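Local coordinates for protein Vv2_1132 (Vibrio vulnificus CMCP6, PDB 5Y9S) that probably regulates transcription as a LysR-family DNA-binding protein, pairing a helix-turn-helix domain with a substrate-binding domain in a tetramer, at residues E173-I177 against W298-D302; V185-L190 against A242-G247; L14-L18 against A76-L80. All coordinates share one frame; numbering follows the deposited sequence.

Contact 1 (E173-I177 against W298-D302)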
ATOM      1  N   GLU D 173     -19.855 -18.544 -29.147  1.00 37.90           N
ATOM      2  CA  GLU D 173     -20.044 -18.732 -30.576  1.00 33.45           C
ATOM      3  C   GLU D 173     -19.113 -17.797 -31.343  1.00 40.26           C
ATOM      4  O   GLU D 173     -18.817 -16.683 -30.900  1.00 42.55           O
ATOM      5  CB  GLU D 173     -21.488 -18.477 -30.990  1.00 25.16           C
ATOM      6  CG  GLU D 173     -21.790 -18.872 -32.433  1.00 29.54           C
ATOM      7  CD  GLU D 173     -23.174 -18.450 -32.870  1.00 42.57           C
ATOM      8  OE1 GLU D 173     -23.465 -18.557 -34.077  1.00 50.62           O
ATOM      9  OE2 GLU D 173     -23.968 -18.012 -32.010  1.00 45.57           O
ATOM     10  N   LYS D 174     -18.648 -18.260 -32.501  1.00 36.29           N
ATOM     11  CA  LYS D 174     -17.700 -17.509 -33.303  1.00 33.14           C
ATOM     12  C   LYS D 174     -18.156 -17.494 -34.750  1.00 37.44           C
ATOM     13  O   LYS D 174     -18.734 -18.465 -35.244  1.00 49.77           O
ATOM     14  CB  LYS D 174     -16.285 -18.085 -33.195  1.00 37.93           C
ATOM     15  CG  LYS D 174     -15.914 -19.164 -34.203  1.00 43.41           C
ATOM     16  CD  LYS D 174     -14.453 -19.576 -34.042  1.00 39.97           C
ATOM     17  CE  LYS D 174     -14.056 -20.599 -35.095  1.00 51.86           C
ATOM     18  NZ  LYS D 174     -14.967 -21.797 -35.114  1.00 59.47           N
ATOM     19  N   CYS D 175     -17.929 -16.365 -35.407  1.00 38.43           N
ATOM     20  CA  CYS D 175     -18.250 -16.200 -36.812  1.00 45.60           C
ATOM     21  C   CYS D 175     -17.121 -15.419 -37.466  1.00 46.12           C
ATOM     22  O   CYS D 175     -16.318 -14.765 -36.795  1.00 40.61           O
ATOM     23  CB  CYS D 175     -19.593 -15.495 -37.019  1.00 39.40           C
ATOM     24  SG  CYS D 175     -19.493 -13.694 -37.070  1.00 44.13           S
ATOM     25  N   VAL D 176     -17.068 -15.521 -38.788  1.00 42.93           N
ATOM     26  CA  VAL D 176     -16.006 -14.941 -39.591  1.00 30.29           C
ATOM     27  C   VAL D 176     -16.523 -13.617 -40.131  1.00 34.12           C
ATOM     28  O   VAL D 176     -17.501 -13.586 -40.885  1.00 41.01           O
ATOM     29  CB  VAL D 176     -15.596 -15.890 -40.731  1.00 34.22           C
ATOM     30  CG1 VAL D 176     -14.544 -15.245 -41.644  1.00 31.64           C
ATOM     31  CG2 VAL D 176     -15.097 -17.216 -40.155  1.00 31.90           C
ATOM     32  N   ILE D 177     -15.875 -12.521 -39.733  1.00 33.40           N
ATOM     33  CA  ILE D 177     -16.268 -11.199 -40.210  1.00 38.81           C
ATOM     34  C   ILE D 177     -15.697 -10.945 -41.591  1.00 41.50           C
ATOM     35  O   ILE D 177     -16.382 -10.428 -42.480  1.00 47.78           O
ATOM     36  CB  ILE D 177     -15.802 -10.115 -39.223  1.00 37.99           C
ATOM     37  CG1 ILE D 177     -16.574 -10.212 -37.917  1.00 26.03           C
ATOM     38  CG2 ILE D 177     -15.945  -8.738 -39.857  1.00 51.60           C
ATOM     39  CD1 ILE D 177     -18.047 -10.294 -38.124  1.00 35.23           C
ATOM     40  N   TRP D 298     -25.504  -8.829 -34.285  1.00 48.29           N
ATOM     41  CA  TRP D 298     -24.889 -10.050 -34.800  1.00 48.23           C
ATOM     42  C   TRP D 298     -25.520 -10.477 -36.121  1.00 52.55           C
ATOM     43  O   TRP D 298     -24.810 -10.806 -37.079  1.00 48.08           O
ATOM     44  CB  TRP D 298     -25.000 -11.156 -33.753  1.00 39.57           C
ATOM     45  CG  TRP D 298     -24.418 -12.452 -34.166  1.00 36.49           C
ATOM     46  CD1 TRP D 298     -24.998 -13.395 -34.964  1.00 36.05           C
ATOM     47  CD2 TRP D 298     -23.134 -12.973 -33.797  1.00 39.39           C
ATOM     48  NE1 TRP D 298     -24.155 -14.469 -35.115  1.00 40.06           N
ATOM     49  CE2 TRP D 298     -23.003 -14.235 -34.411  1.00 44.86           C
ATOM     50  CE3 TRP D 298     -22.084 -12.497 -33.005  1.00 37.51           C
ATOM     51  CZ2 TRP D 298     -21.859 -15.028 -34.260  1.00 51.41           C
ATOM     52  CZ3 TRP D 298     -20.948 -13.286 -32.853  1.00 43.62           C
ATOM     53  CH2 TRP D 298     -20.845 -14.536 -33.482  1.00 45.27           C
ATOM     54  N   GLN D 299     -26.854 -10.453 -36.201  1.00 49.25           N
ATOM     55  CA  GLN D 299     -27.535 -10.869 -37.423  1.00 55.16           C
ATOM     56  C   GLN D 299     -27.206  -9.964 -38.598  1.00 62.88           C
ATOM     57  O   GLN D 299     -27.453 -10.344 -39.746  1.00 64.90           O
ATOM     58  CB  GLN D 299     -29.050 -10.912 -37.201  1.00 59.21           C
ATOM     59  CG  GLN D 299     -29.602 -12.320 -36.979  1.00 69.33           C
ATOM     60  CD  GLN D 299     -29.549 -12.771 -35.520  1.00 79.48           C
ATOM     61  OE1 GLN D 299     -29.331 -11.972 -34.613  1.00 85.26           O
ATOM     62  NE2 GLN D 299     -29.748 -14.065 -35.295  1.00 82.10           N
ATOM     63  N   GLU D 300     -26.650  -8.784 -38.347  1.00 65.55           N
ATOM     64  CA  GLU D 300     -26.320  -7.893 -39.449  1.00 70.47           C
ATOM     65  C   GLU D 300     -24.942  -8.183 -40.054  1.00 68.31           C
ATOM     66  O   GLU D 300     -24.740  -7.945 -41.253  1.00 74.82           O
ATOM     67  CB  GLU D 300     -26.427  -6.438 -38.976  1.00 64.50           C
ATOM     68  CG  GLU D 300     -26.989  -5.482 -40.029  1.00 63.12           C
ATOM     69  CD  GLU D 300     -26.059  -5.331 -41.208  1.00 67.83           C
ATOM     70  OE1 GLU D 300     -24.851  -5.110 -40.981  1.00 73.13           O
ATOM     71  OE2 GLU D 300     -26.527  -5.439 -42.357  1.00 72.50           O
ATOM     72  N   ILE D 301     -24.002  -8.718 -39.279  1.00 68.19           N
ATOM     73  CA  ILE D 301     -22.668  -9.055 -39.784  1.00 59.86           C
ATOM     74  C   ILE D 301     -22.640 -10.567 -40.008  1.00 66.59           C
ATOM     75  O   ILE D 301     -22.216 -11.341 -39.148  1.00 56.15           O
ATOM     76  CB  ILE D 301     -21.555  -8.589 -38.837  1.00 50.73           C
ATOM     77  CG1 ILE D 301     -21.932  -8.835 -37.380  1.00 51.75           C
ATOM     78  CG2 ILE D 301     -21.234  -7.111 -39.020  1.00 43.48           C
ATOM     79  CD1 ILE D 301     -20.832  -8.472 -36.424  1.00 53.62           C
ATOM     80  N   ASP D 302     -23.097 -10.999 -41.183  1.00 75.54           N
ATOM     81  CA  ASP D 302     -23.030 -12.413 -41.581  1.00 81.15           C
ATOM     82  C   ASP D 302     -23.283 -12.566 -43.082  1.00 80.05           C
ATOM     83  O   ASP D 302     -23.122 -13.651 -43.645  1.00 79.14           O
ATOM     84  CB  ASP D 302     -24.037 -13.260 -40.786  1.00 79.33           C
ATOM     85  CG  ASP D 302     -23.361 -14.186 -39.776  1.00 74.93           C
ATOM     86  OD1 ASP D 302     -22.121 -14.315 -39.820  1.00 74.14           O
ATOM     87  OD2 ASP D 302     -24.068 -14.785 -38.935  1.00 73.11           O
TER

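Contact 2 (V185-L190 against A242-G247)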
ATOM      1  N   VAL D 185       3.390  -3.374 -48.629  1.00 23.37           N
ATOM      2  CA  VAL D 185       3.108  -2.118 -49.313  1.00 23.97           C
ATOM      3  C   VAL D 185       4.314  -1.195 -49.220  1.00 29.26           C
ATOM      4  O   VAL D 185       5.156  -1.317 -48.323  1.00 23.59           O
ATOM      5  CB  VAL D 185       1.872  -1.393 -48.744  1.00 25.28           C
ATOM      6  CG1 VAL D 185       0.593  -2.187 -49.047  1.00 27.55           C
ATOM      7  CG2 VAL D 185       2.069  -1.117 -47.247  1.00 22.66           C
ATOM      8  N   VAL D 186       4.361  -0.240 -50.154  1.00 25.09           N
ATOM      9  CA  VAL D 186       5.486   0.680 -50.281  1.00 25.64           C
ATOM     10  C   VAL D 186       4.999   1.947 -50.963  1.00 27.51           C
ATOM     11  O   VAL D 186       4.047   1.920 -51.748  1.00 28.06           O
ATOM     12  CB  VAL D 186       6.653   0.019 -51.062  1.00 29.72           C
ATOM     13  CG1 VAL D 186       6.282  -0.189 -52.499  1.00 26.93           C
ATOM     14  CG2 VAL D 186       7.915   0.842 -50.944  1.00 38.98           C
ATOM     15  N   ALA D 187       5.656   3.066 -50.662  1.00 27.37           N
ATOM     16  CA  ALA D 187       5.334   4.304 -51.352  1.00 27.07           C
ATOM     17  C   ALA D 187       5.735   4.180 -52.823  1.00 34.46           C
ATOM     18  O   ALA D 187       6.720   3.506 -53.143  1.00 28.39           O
ATOM     19  CB  ALA D 187       6.039   5.494 -50.694  1.00 27.05           C
ATOM     20  N   PRO D 188       4.972   4.779 -53.741  1.00 36.22           N
ATOM     21  CA  PRO D 188       5.268   4.580 -55.171  1.00 36.97           C
ATOM     22  C   PRO D 188       6.674   4.983 -55.567  1.00 35.68           C
ATOM     23  O   PRO D 188       7.283   4.328 -56.423  1.00 44.36           O
ATOM     24  CB  PRO D 188       4.210   5.449 -55.860  1.00 37.92           C
ATOM     25  CG  PRO D 188       3.068   5.465 -54.891  1.00 40.73           C
ATOM     26  CD  PRO D 188       3.709   5.507 -53.533  1.00 37.89           C
ATOM     27  N   ARG D 189       7.224   6.035 -54.962  1.00 30.72           N
ATOM     28  CA  ARG D 189       8.539   6.491 -55.401  1.00 40.71           C
ATOM     29  C   ARG D 189       9.613   5.430 -55.157  1.00 46.84           C
ATOM     30  O   ARG D 189      10.530   5.274 -55.974  1.00 55.42           O
ATOM     31  CB  ARG D 189       8.873   7.816 -54.717  1.00 31.51           C
ATOM     32  CG  ARG D 189       9.771   7.707 -53.533  1.00 42.63           C
ATOM     33  CD  ARG D 189       9.440   8.748 -52.489  1.00 43.01           C
ATOM     34  NE  ARG D 189      10.450   8.720 -51.444  1.00 46.86           N
ATOM     35  CZ  ARG D 189      10.271   9.210 -50.226  1.00 63.73           C
ATOM     36  NH1 ARG D 189      11.251   9.129 -49.330  1.00 69.30           N
ATOM     37  NH2 ARG D 189       9.112   9.783 -49.907  1.00 67.59           N
ATOM     38  N   LEU D 190       9.476   4.651 -54.082  1.00 39.19           N
ATOM     39  CA  LEU D 190      10.423   3.622 -53.679  1.00 32.41           C
ATOM     40  C   LEU D 190      10.286   2.313 -54.446  1.00 42.85           C
ATOM     41  O   LEU D 190      11.107   1.412 -54.228  1.00 39.54           O
ATOM     42  CB  LEU D 190      10.245   3.317 -52.201  1.00 34.23           C
ATOM     43  CG  LEU D 190      11.292   3.874 -51.257  1.00 37.08           C
ATOM     44  CD1 LEU D 190      11.040   3.323 -49.884  1.00 32.64           C
ATOM     45  CD2 LEU D 190      12.654   3.466 -51.752  1.00 42.38           C
ATOM     46  N   ALA D 242       4.913   4.105 -44.098  1.00 21.96           N
ATOM     47  CA  ALA D 242       5.120   3.599 -45.449  1.00 26.20           C
ATOM     48  C   ALA D 242       4.793   4.669 -46.485  1.00 27.88           C
ATOM     49  O   ALA D 242       5.492   4.797 -47.502  1.00 24.48           O
ATOM     50  CB  ALA D 242       4.290   2.339 -45.667  1.00 24.66           C
ATOM     51  N   ILE D 243       3.746   5.461 -46.233  1.00 23.63           N
ATOM     52  CA  ILE D 243       3.378   6.509 -47.187  1.00 28.96           C
ATOM     53  C   ILE D 243       4.548   7.453 -47.396  1.00 32.14           C
ATOM     54  O   ILE D 243       4.831   7.880 -48.522  1.00 31.69           O
ATOM     55  CB  ILE D 243       2.135   7.277 -46.701  1.00 28.08           C
ATOM     56  CG1 ILE D 243       0.879   6.415 -46.759  1.00 24.12           C
ATOM     57  CG2 ILE D 243       1.945   8.569 -47.498  1.00 25.45           C
ATOM     58  CD1 ILE D 243      -0.355   7.182 -46.285  1.00 25.88           C
ATOM     59  N   GLY D 244       5.247   7.790 -46.310  1.00 31.90           N
ATOM     60  CA  GLY D 244       6.407   8.647 -46.351  1.00 30.27           C
ATOM     61  C   GLY D 244       7.659   7.985 -46.869  1.00 25.47           C
ATOM     62  O   GLY D 244       8.730   8.591 -46.803  1.00 30.32           O
ATOM     63  N   GLY D 245       7.566   6.766 -47.387  1.00 25.36           N
ATOM     64  CA  GLY D 245       8.718   6.141 -48.008  1.00 25.79           C
ATOM     65  C   GLY D 245       9.777   5.628 -47.058  1.00 37.50           C
ATOM     66  O   GLY D 245      10.912   5.407 -47.487  1.00 40.15           O
ATOM     67  N   ALA D 246       9.446   5.419 -45.778  1.00 24.18           N
ATOM     68  CA  ALA D 246      10.440   4.945 -44.832  1.00 23.63           C
ATOM     69  C   ALA D 246      10.785   3.470 -45.013  1.00 23.63           C
ATOM     70  O   ALA D 246      11.710   2.979 -44.356  1.00 29.25           O
ATOM     71  CB  ALA D 246       9.947   5.209 -43.415  1.00 25.28           C
ATOM     72  N   GLY D 247      10.105   2.758 -45.895  1.00 25.92           N
ATOM     73  CA  GLY D 247      10.390   1.355 -46.094  1.00 26.59           C
ATOM     74  C   GLY D 247       9.118   0.599 -46.414  1.00 33.28           C
ATOM     75  O   GLY D 247       8.062   1.184 -46.643  1.00 26.40           O
TER
HETATM   76  O   HOH W   1       7.502   3.313 -48.290  1.00 24.90           O

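Contact 3 (L14-L18 against A76-L80)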
ATOM      1  N   LEU D  14      -6.668  14.037   1.175  1.00 12.23           N
ATOM      2  CA  LEU D  14      -5.502  13.552   0.450  1.00 11.84           C
ATOM      3  C   LEU D  14      -5.396  14.207  -0.914  1.00 12.05           C
ATOM      4  O   LEU D  14      -4.361  14.784  -1.259  1.00 21.42           O
ATOM      5  CB  LEU D  14      -5.574  12.039   0.316  1.00 11.32           C
ATOM      6  CG  LEU D  14      -5.749  11.327   1.645  1.00 19.94           C
ATOM      7  CD1 LEU D  14      -5.873   9.840   1.409  1.00 18.03           C
ATOM      8  CD2 LEU D  14      -4.586  11.624   2.545  1.00 18.44           C
ATOM      9  N   GLU D  15      -6.456  14.136  -1.713  1.00 13.98           N
ATOM     10  CA  GLU D  15      -6.412  14.839  -2.996  1.00 19.52           C
ATOM     11  C   GLU D  15      -6.347  16.339  -2.779  1.00 13.07           C
ATOM     12  O   GLU D  15      -5.670  17.041  -3.537  1.00 24.80           O
ATOM     13  CB  GLU D  15      -7.618  14.467  -3.870  1.00 25.82           C
ATOM     14  CG  GLU D  15      -8.170  13.058  -3.612  1.00 44.35           C
ATOM     15  CD  GLU D  15      -9.407  12.715  -4.458  1.00 61.63           C
ATOM     16  OE1 GLU D  15      -9.345  12.915  -5.694  1.00 71.46           O
ATOM     17  OE2 GLU D  15     -10.437  12.249  -3.894  1.00 53.37           O
ATOM     18  N   ASP D  16      -7.017  16.848  -1.739  1.00 19.31           N
ATOM     19  CA  ASP D  16      -6.828  18.255  -1.363  1.00 14.02           C
ATOM     20  C   ASP D  16      -5.351  18.561  -1.229  1.00 13.96           C
ATOM     21  O   ASP D  16      -4.834  19.502  -1.837  1.00 14.38           O
ATOM     22  CB  ASP D  16      -7.530  18.570  -0.041  1.00 14.30           C
ATOM     23  CG  ASP D  16      -9.031  18.619  -0.179  1.00 20.13           C
ATOM     24  OD1 ASP D  16      -9.499  18.660  -1.328  1.00 18.70           O
ATOM     25  OD2 ASP D  16      -9.749  18.600   0.849  1.00 21.00           O
ATOM     26  N   PHE D  17      -4.651  17.722  -0.465  1.00 13.48           N
ATOM     27  CA  PHE D  17      -3.225  17.916  -0.254  1.00 13.43           C
ATOM     28  C   PHE D  17      -2.464  17.882  -1.580  1.00 18.81           C
ATOM     29  O   PHE D  17      -1.728  18.818  -1.905  1.00 19.01           O
ATOM     30  CB  PHE D  17      -2.695  16.867   0.715  1.00 12.92           C
ATOM     31  CG  PHE D  17      -1.202  16.794   0.735  1.00 15.67           C
ATOM     32  CD1 PHE D  17      -0.460  17.629   1.559  1.00 13.19           C
ATOM     33  CD2 PHE D  17      -0.529  15.893  -0.087  1.00 14.51           C
ATOM     34  CE1 PHE D  17       0.928  17.567   1.568  1.00 22.34           C
ATOM     35  CE2 PHE D  17       0.857  15.842  -0.097  1.00 12.32           C
ATOM     36  CZ  PHE D  17       1.587  16.677   0.745  1.00 12.72           C
ATOM     37  N   LEU D  18      -2.603  16.791  -2.346  1.00 15.40           N
ATOM     38  CA  LEU D  18      -1.920  16.691  -3.638  1.00 14.51           C
ATOM     39  C   LEU D  18      -2.210  17.912  -4.511  1.00 18.91           C
ATOM     40  O   LEU D  18      -1.295  18.529  -5.081  1.00 14.04           O
ATOM     41  CB  LEU D  18      -2.358  15.423  -4.358  1.00 12.59           C
ATOM     42  CG  LEU D  18      -1.972  14.077  -3.712  1.00 18.53           C
ATOM     43  CD1 LEU D  18      -1.957  12.955  -4.723  1.00 20.56           C
ATOM     44  CD2 LEU D  18      -0.623  14.136  -3.048  1.00 21.59           C
ATOM     45  N   ALA D  76       0.032  10.077   1.347  1.00 10.28           N
ATOM     46  CA  ALA D  76      -1.191  10.462   0.652  1.00 10.41           C
ATOM     47  C   ALA D  76      -1.365   9.668  -0.638  1.00 10.15           C
ATOM     48  O   ALA D  76      -2.463   9.197  -0.936  1.00 20.72           O
ATOM     49  CB  ALA D  76      -1.178  11.966   0.382  1.00 10.88           C
ATOM     50  N   GLU D  77      -0.287   9.479  -1.401  1.00 17.58           N
ATOM     51  CA  GLU D  77      -0.404   8.734  -2.656  1.00 17.10           C
ATOM     52  C   GLU D  77      -0.714   7.257  -2.405  1.00 12.42           C
ATOM     53  O   GLU D  77      -1.579   6.678  -3.070  1.00 16.50           O
ATOM     54  CB  GLU D  77       0.871   8.894  -3.490  1.00 18.51           C
ATOM     55  CG  GLU D  77       1.213  10.360  -3.872  1.00 21.04           C
ATOM     56  CD  GLU D  77       2.441  10.471  -4.783  1.00 38.53           C
ATOM     57  OE1 GLU D  77       2.490  11.389  -5.641  1.00 39.86           O
ATOM     58  OE2 GLU D  77       3.364   9.624  -4.639  1.00 41.68           O
ATOM     59  N   ASN D  78      -0.050   6.631  -1.437  1.00 13.19           N
ATOM     60  CA  ASN D  78      -0.336   5.215  -1.187  1.00 10.32           C
ATOM     61  C   ASN D  78      -1.796   5.028  -0.767  1.00 11.72           C
ATOM     62  O   ASN D  78      -2.502   4.166  -1.295  1.00 23.06           O
ATOM     63  CB  ASN D  78       0.637   4.665  -0.139  1.00 13.30           C
ATOM     64  CG  ASN D  78       2.094   4.649  -0.647  1.00 36.56           C
ATOM     65  OD1 ASN D  78       2.348   4.359  -1.813  1.00 41.13           O
ATOM     66  ND2 ASN D  78       3.047   4.942   0.237  1.00 37.63           N
ATOM     67  N   LEU D  79      -2.286   5.886   0.129  1.00 10.39           N
ATOM     68  CA  LEU D  79      -3.666   5.749   0.600  1.00 14.79           C
ATOM     69  C   LEU D  79      -4.646   5.978  -0.533  1.00 15.70           C
ATOM     70  O   LEU D  79      -5.577   5.187  -0.740  1.00 16.56           O
ATOM     71  CB  LEU D  79      -3.935   6.744   1.719  1.00 16.28           C
ATOM     72  CG  LEU D  79      -4.192   6.183   3.100  1.00 18.93           C
ATOM     73  CD1 LEU D  79      -4.674   7.319   3.983  1.00 23.59           C
ATOM     74  CD2 LEU D  79      -5.241   5.118   3.019  1.00 16.50           C
ATOM     75  N   LEU D  80      -4.449   7.073  -1.274  1.00 15.12           N
ATOM     76  CA  LEU D  80      -5.251   7.326  -2.459  1.00 17.97           C
ATOM     77  C   LEU D  80      -5.256   6.108  -3.364  1.00 13.69           C
ATOM     78  O   LEU D  80      -6.318   5.582  -3.717  1.00 16.76           O
ATOM     79  CB  LEU D  80      -4.704   8.544  -3.190  1.00 23.87           C
ATOM     80  CG  LEU D  80      -5.729   9.582  -3.621  1.00 35.80           C
ATOM     81  CD1 LEU D  80      -6.721   9.858  -2.505  1.00 21.28           C
ATOM     82  CD2 LEU D  80      -4.969  10.839  -3.962  1.00 49.68           C
TER

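Contact 1 (E173-I177 against W298-D302)
Glu173 OE2 is salt-bridged to Arg285, while the other oxygen of the same carboxylate, Glu173 OE1, lies 3.9 Å from Trp298 CZ2. Arg285 also makes a cation-pi contact with the indole, so one guanidinium serves both partners. The setting is the LysR substrate-binding domain, of the periplasmic-binding-protein type, where strand 172-186 pairs antiparallel with strand 277-286 and the end of helix 292-300 packs on this sheet. Glu173 comes to the benzene side of the indole obliquely, its carboxylate plane turned 48° from the ring plane. Its side chain is extended, which places the acid group beside the ring.

Trp298 CG lies anti to the backbone N (chi1 180°), which sends the indole from the last turn of the helix toward the strand. Cys175 takes one face of this ring. Cys175 SG is 4.2 Å from the centroid of the Trp298 six-membered ring and 26° off the normal, a sulfur-aromatic contact displaced toward the rim. Cys175 CB comes closer than the sulfur, 3.6 Å from Trp298 CZ2. Near the ring plane, Lys174 C approaches Trp298 CH2 at 4.2 Å. The strand segment thus meets the indole over a face (Cys175), at an edge (Lys174 C) and obliquely (Glu173).

Beyond the sulfur lies the C-terminal residue of the model: Asp302 OD1 is 3.9 Å from Cys175 SG, a contact without a hydrogen bond. No hydrogen bond crosses between the two segments at all. Ile177 and Ile301 continue the apolar part, and both also touch Phe155 of strand 153-157, which lies beyond strand 277-286 in the sheet. The terminal methyls meet, Ile177 CD1 being 3.7 Å from Ile301 CD1, while the same Ile177 methyl lies 4.0 Å from Ile301 CB.

Contact 2 (V185-L190 against A242-G247)
Ala187 and Gly245 bring the two backbones to 5.1 Å between their CA atoms, just where strand 172-186 has ended and helix 235-243 has stopped. The helix closes in a Schellman motif with Gly245 as the C-prime residue: phi is positive (75°), Gly245 N bonds back to Ala242 O at 2.9 Å, and Ala246 N bonds to the carbonyl O of the residue before Ala242. The turn then leads into strand 248-252, antiparallel to strand 172-186 in the sheet of the substrate-binding domain.

A water joins the two backbones. It accepts from Ala187 N and donates to Ala242 O and Gly247 O, the bond to Ala242 O being 2.6 Å long. These three bonds tie the strand end to both sides of the helix-ending turn.

Ala187 CB points into that turn, 3.3 Å from Ala242 O and close to Ile243 O as well. Deeper along the strand, the packing is looser, with Val185 CG2 4.4 Å from Ala242 CB. Toward the surface, Arg189 bends at chi2 and lays one guanidinium face over Gly245 CA, offset toward the rim. Arg189 NH2 reaches Gly244 O at 3.3 Å, but an N-H...O angle of 123° makes this a weak bond. Leu190 packs tightly on the turn, with Leu190 CD1 3.2 Å from Gly245 O.

Contact 3 (L14-L18 against A76-L80)
Leu14 turns CG anti to its carbonyl carbon (chi1 -54°), which spreads its two methyls over the facing helix: CD1 meets Leu79 and CD2 meets Ala76. One turn later Leu18 adopts nearly the same first torsion (-65°) and presents CD1 to Leu80 and CD2 to Ala76. The alanine methyl thus enters a pocket with three walls, the third being Phe17, whose ring atom CD2 lies 4.0 Å from Ala76 CB and is approached obliquely. The leucines stand at much the same distance, Leu14 CD2 being 4.1 Å from Ala76 CB. That small residue marks the closest backbone approach, with the CA atoms of Leu14 and Ala76 5.3 Å apart.

These are helix 11-22, the first helix of the LysR-type helix-turn-helix domain, and helix 67-90, the long linker helix that leads out of it. The axes of the short segments are 9.8 Å apart at closest and steeply inclined, their N-to-C directions 137° apart. Phe17 is held further by Phe72 of the linker helix, edge-to-face, and by Phe56. Other subunits border the contact: Phe11 of the third subunit packs on Leu79, while Glu77 OE2 hydrogen-bonds Ser167 OG of the second subunit, whose Leu166 also packs on Leu18.

Toward the C-terminal end of the linker segment, Leu14 and Leu79 cross at about a right angle, with Leu14 CD1 3.7 Å from Leu79 CB. Leu80 reaches back across the helix 11-22 segment with both branches. Leu80 CD1 sits 3.7 Å from Leu14 CB and equally near Glu15 CG; the Leu80 and Glu15 side chains cross at about a right angle. Its other methyl meets Leu18 tip to tip, Leu80 CD2 being 3.8 Å from Leu18 CD1.

Along the chain contact 3 is completed before either of the others begins; contact 2 then falls wholly between the two segments of contact 1. Contacts 1 and 2 share strand 172-186, with centres about 35 Å and nearest atoms about 20 Å apart, so one strand meets helix 292-300 near its start and helix 235-243 at its end, all within the substrate-binding domain. Contact 3 lies across the middle of the molecule from both, its centre about 47 Å from that of contact 1 and about 50 Å from that of contact 2, consistent with a DNA-binding domain held apart by linker helix 67-90.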